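Local coordinates for spindle assembly checkpoint serine/threonine-protein kinase BUB1 (Saccharomyces cerevisiae, PDB 3ESL) that phosphorylates serine and threonine residues of proteins, BUB3 among them, and helps delay anaphase until chromosomes are bioriented on the mitotic spindle, at residues 95-99 and 124-130. Numbering follows the deposited sequence.
Sequences FHESE and LLENAQF
F95, in the first turn of helix 95-108, drives its ring into the last turn of helix 115-127 and the bend that follows, a clear case of one aromatic knitting two neighbouring helices together. With CG anti to the backbone N (chi1 169°), the ring reaches across to four side chains. Its CE1 lies 3.5 Å from CB of A128 and also approaches CG of L124, both coming in obliquely. CD2 of L125 meets the ring at its edge, near the ring plane, 4.2 Å from F95 CZ. F130 adds an aromatic neighbour: the two ring planes are 29° from parallel but slid so far apart that they barely overlap, and the touch is made by F95 CZ and F130 CE2, 3.6 Å apart.

L124 supplies the second apolar patch, its two methyls dividing the work. CD1 rests on CB of S98 at 3.8 Å, while CD2 presses against the backbone of E99, 3.6 Å from its N.

No hydrogen bond crosses between the segments, and the polar groups at the interface look elsewhere. The hydroxyl of S98 bonds back to the carbonyl of N94. The extended side chain of E99 carries OE2 past L125 CD2 (3.5 Å) to a salt bridge with R185 of helix 177-186, an arginine that also makes a cation-pi contact with F130 and so ties both sides of the contact to a third helix.

At Q129 the chain takes a positive phi (67°), and the bonds F130 N to L125 O and Q129 N to E126 O close a Schellman motif. This turn delivers F130 to the N-cap of helix 131-143 with its ring beside that of F95, helix-to-helix packing characteristic of the all-helical, TPR-like N-terminal domain of BUB1.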
loop_
_atom_site.group_PDB
_atom_site.type_symbol
_atom_site.label_atom_id
_atom_site.label_comp_id
_atom_site.label_asym_id
_atom_site.label_seq_id
_atom_site.Cartn_x
_atom_site.Cartn_y
_atom_site.Cartn_z
ATOM N N PHE A 95 10.287 -7.134 6.303
ATOM C CA PHE A 95 10.509 -5.696 6.431
ATOM C C PHE A 95 11.083 -5.086 5.151
ATOM O O PHE A 95 10.626 -4.041 4.700
ATOM C CB PHE A 95 11.435 -5.337 7.602
ATOM C CG PHE A 95 11.886 -3.902 7.581
ATOM C CD1 PHE A 95 11.052 -2.890 8.061
ATOM C CD2 PHE A 95 13.109 -3.545 7.016
ATOM C CE1 PHE A 95 11.452 -1.555 8.016
ATOM C CE2 PHE A 95 13.520 -2.217 6.970
ATOM C CZ PHE A 95 12.686 -1.212 7.469
ATOM N N HIS A 96 12.095 -5.737 4.579
ATOM C CA HIS A 96 12.763 -5.145 3.428
ATOM C C HIS A 96 11.849 -4.989 2.218
ATOM O O HIS A 96 11.885 -3.961 1.551
ATOM C CB HIS A 96 14.051 -5.882 3.083
ATOM C CG HIS A 96 15.155 -5.590 4.044
ATOM N ND1 HIS A 96 15.759 -4.353 4.123
ATOM C CD2 HIS A 96 15.746 -6.360 4.989
ATOM C CE1 HIS A 96 16.682 -4.378 5.067
ATOM N NE2 HIS A 96 16.697 -5.583 5.606
ATOM N N GLU A 97 11.037 -6.002 1.955
ATOM C CA GLU A 97 10.087 -5.915 0.847
ATOM C C GLU A 97 8.977 -4.923 1.158
ATOM O O GLU A 97 8.557 -4.190 0.272
ATOM C CB GLU A 97 9.540 -7.292 0.476
ATOM C CG GLU A 97 10.591 -8.120 -0.274
ATOM C CD GLU A 97 11.107 -7.403 -1.516
ATOM O OE1 GLU A 97 10.280 -7.084 -2.393
ATOM O OE2 GLU A 97 12.333 -7.134 -1.610
ATOM N N SER A 98 8.529 -4.887 2.417
ATOM C CA SER A 98 7.563 -3.840 2.839
ATOM C C SER A 98 8.124 -2.437 2.629
ATOM O O SER A 98 7.483 -1.592 1.988
ATOM C CB SER A 98 7.123 -4.016 4.306
ATOM O OG SER A 98 6.340 -5.190 4.461
ATOM N N GLU A 99 9.320 -2.189 3.161
ATOM C CA GLU A 99 9.943 -0.881 3.026
ATOM C C GLU A 99 10.200 -0.550 1.546
ATOM O O GLU A 99 9.982 0.580 1.112
ATOM C CB GLU A 99 11.244 -0.785 3.830
ATOM C CG GLU A 99 11.794 0.623 3.818
ATOM C CD GLU A 99 13.143 0.768 4.486
ATOM O OE1 GLU A 99 14.052 -0.033 4.193
ATOM O OE2 GLU A 99 13.287 1.711 5.297
ATOM N N LEU A 124 5.582 1.430 9.905
ATOM C CA LEU A 124 6.519 0.360 9.539
ATOM C C LEU A 124 7.901 0.617 10.157
ATOM O O LEU A 124 8.494 -0.288 10.768
ATOM C CB LEU A 124 6.619 0.214 8.007
ATOM C CG LEU A 124 7.577 -0.877 7.516
ATOM C CD1 LEU A 124 6.956 -2.246 7.635
ATOM C CD2 LEU A 124 8.011 -0.609 6.078
ATOM N N LEU A 125 8.407 1.838 9.995
ATOM C CA LEU A 125 9.721 2.197 10.503
ATOM C C LEU A 125 9.719 2.154 12.027
ATOM O O LEU A 125 10.688 1.692 12.626
ATOM C CB LEU A 125 10.143 3.580 10.027
ATOM C CG LEU A 125 10.361 3.757 8.522
ATOM C CD1 LEU A 125 10.882 5.156 8.227
ATOM C CD2 LEU A 125 11.312 2.679 7.983
ATOM N N GLU A 126 8.628 2.623 12.633
ATOM C CA GLU A 126 8.500 2.584 14.104
ATOM C C GLU A 126 8.621 1.159 14.654
ATOM O O GLU A 126 9.422 0.903 15.578
ATOM C CB GLU A 126 7.189 3.245 14.560
ATOM C CG GLU A 126 6.861 2.963 16.038
ATOM C CD GLU A 126 5.587 3.624 16.528
ATOM O OE1 GLU A 126 4.785 4.134 15.704
ATOM O OE2 GLU A 126 5.391 3.635 17.764
ATOM N N ASN A 127 7.838 0.243 14.094
ATOM C CA ASN A 127 7.868 -1.167 14.484
ATOM C C ASN A 127 9.239 -1.805 14.261
ATOM O O ASN A 127 9.651 -2.686 15.026
ATOM C CB ASN A 127 6.775 -1.963 13.769
ATOM C CG ASN A 127 5.369 -1.556 14.201
ATOM O OD1 ASN A 127 5.163 -1.054 15.305
ATOM N ND2 ASN A 127 4.396 -1.783 13.330
ATOM N N ALA A 128 9.945 -1.340 13.231
ATOM C CA ALA A 128 11.302 -1.813 12.945
ATOM C C ALA A 128 12.333 -1.095 13.805
ATOM O O ALA A 128 13.532 -1.301 13.637
ATOM C CB ALA A 128 11.644 -1.629 11.473
ATOM N N GLN A 129 11.860 -0.233 14.707
ATOM C CA GLN A 129 12.721 0.508 15.631
ATOM C C GLN A 129 13.638 1.542 14.965
ATOM O O GLN A 129 14.695 1.888 15.495
ATOM C CB GLN A 129 13.510 -0.450 16.556
ATOM C CG GLN A 129 12.684 -1.580 17.130
ATOM C CD GLN A 129 13.141 -2.925 16.631
ATOM O OE1 GLN A 129 14.293 -3.311 16.847
ATOM N NE2 GLN A 129 12.243 -3.669 16.001
ATOM N N PHE A 130 13.238 2.036 13.790
ATOM C CA PHE A 130 13.865 3.216 13.227
ATOM C C PHE A 130 13.089 4.401 13.787
ATOM O O PHE A 130 12.357 5.089 13.069
ATOM C CB PHE A 130 13.836 3.208 11.684
ATOM C CG PHE A 130 14.748 2.180 11.056
ATOM C CD1 PHE A 130 16.133 2.375 11.023
ATOM C CD2 PHE A 130 14.224 1.019 10.498
ATOM C CE1 PHE A 130 16.976 1.418 10.431
ATOM C CE2 PHE A 130 15.050 0.064 9.907
ATOM C CZ PHE A 130 16.424 0.263 9.872
#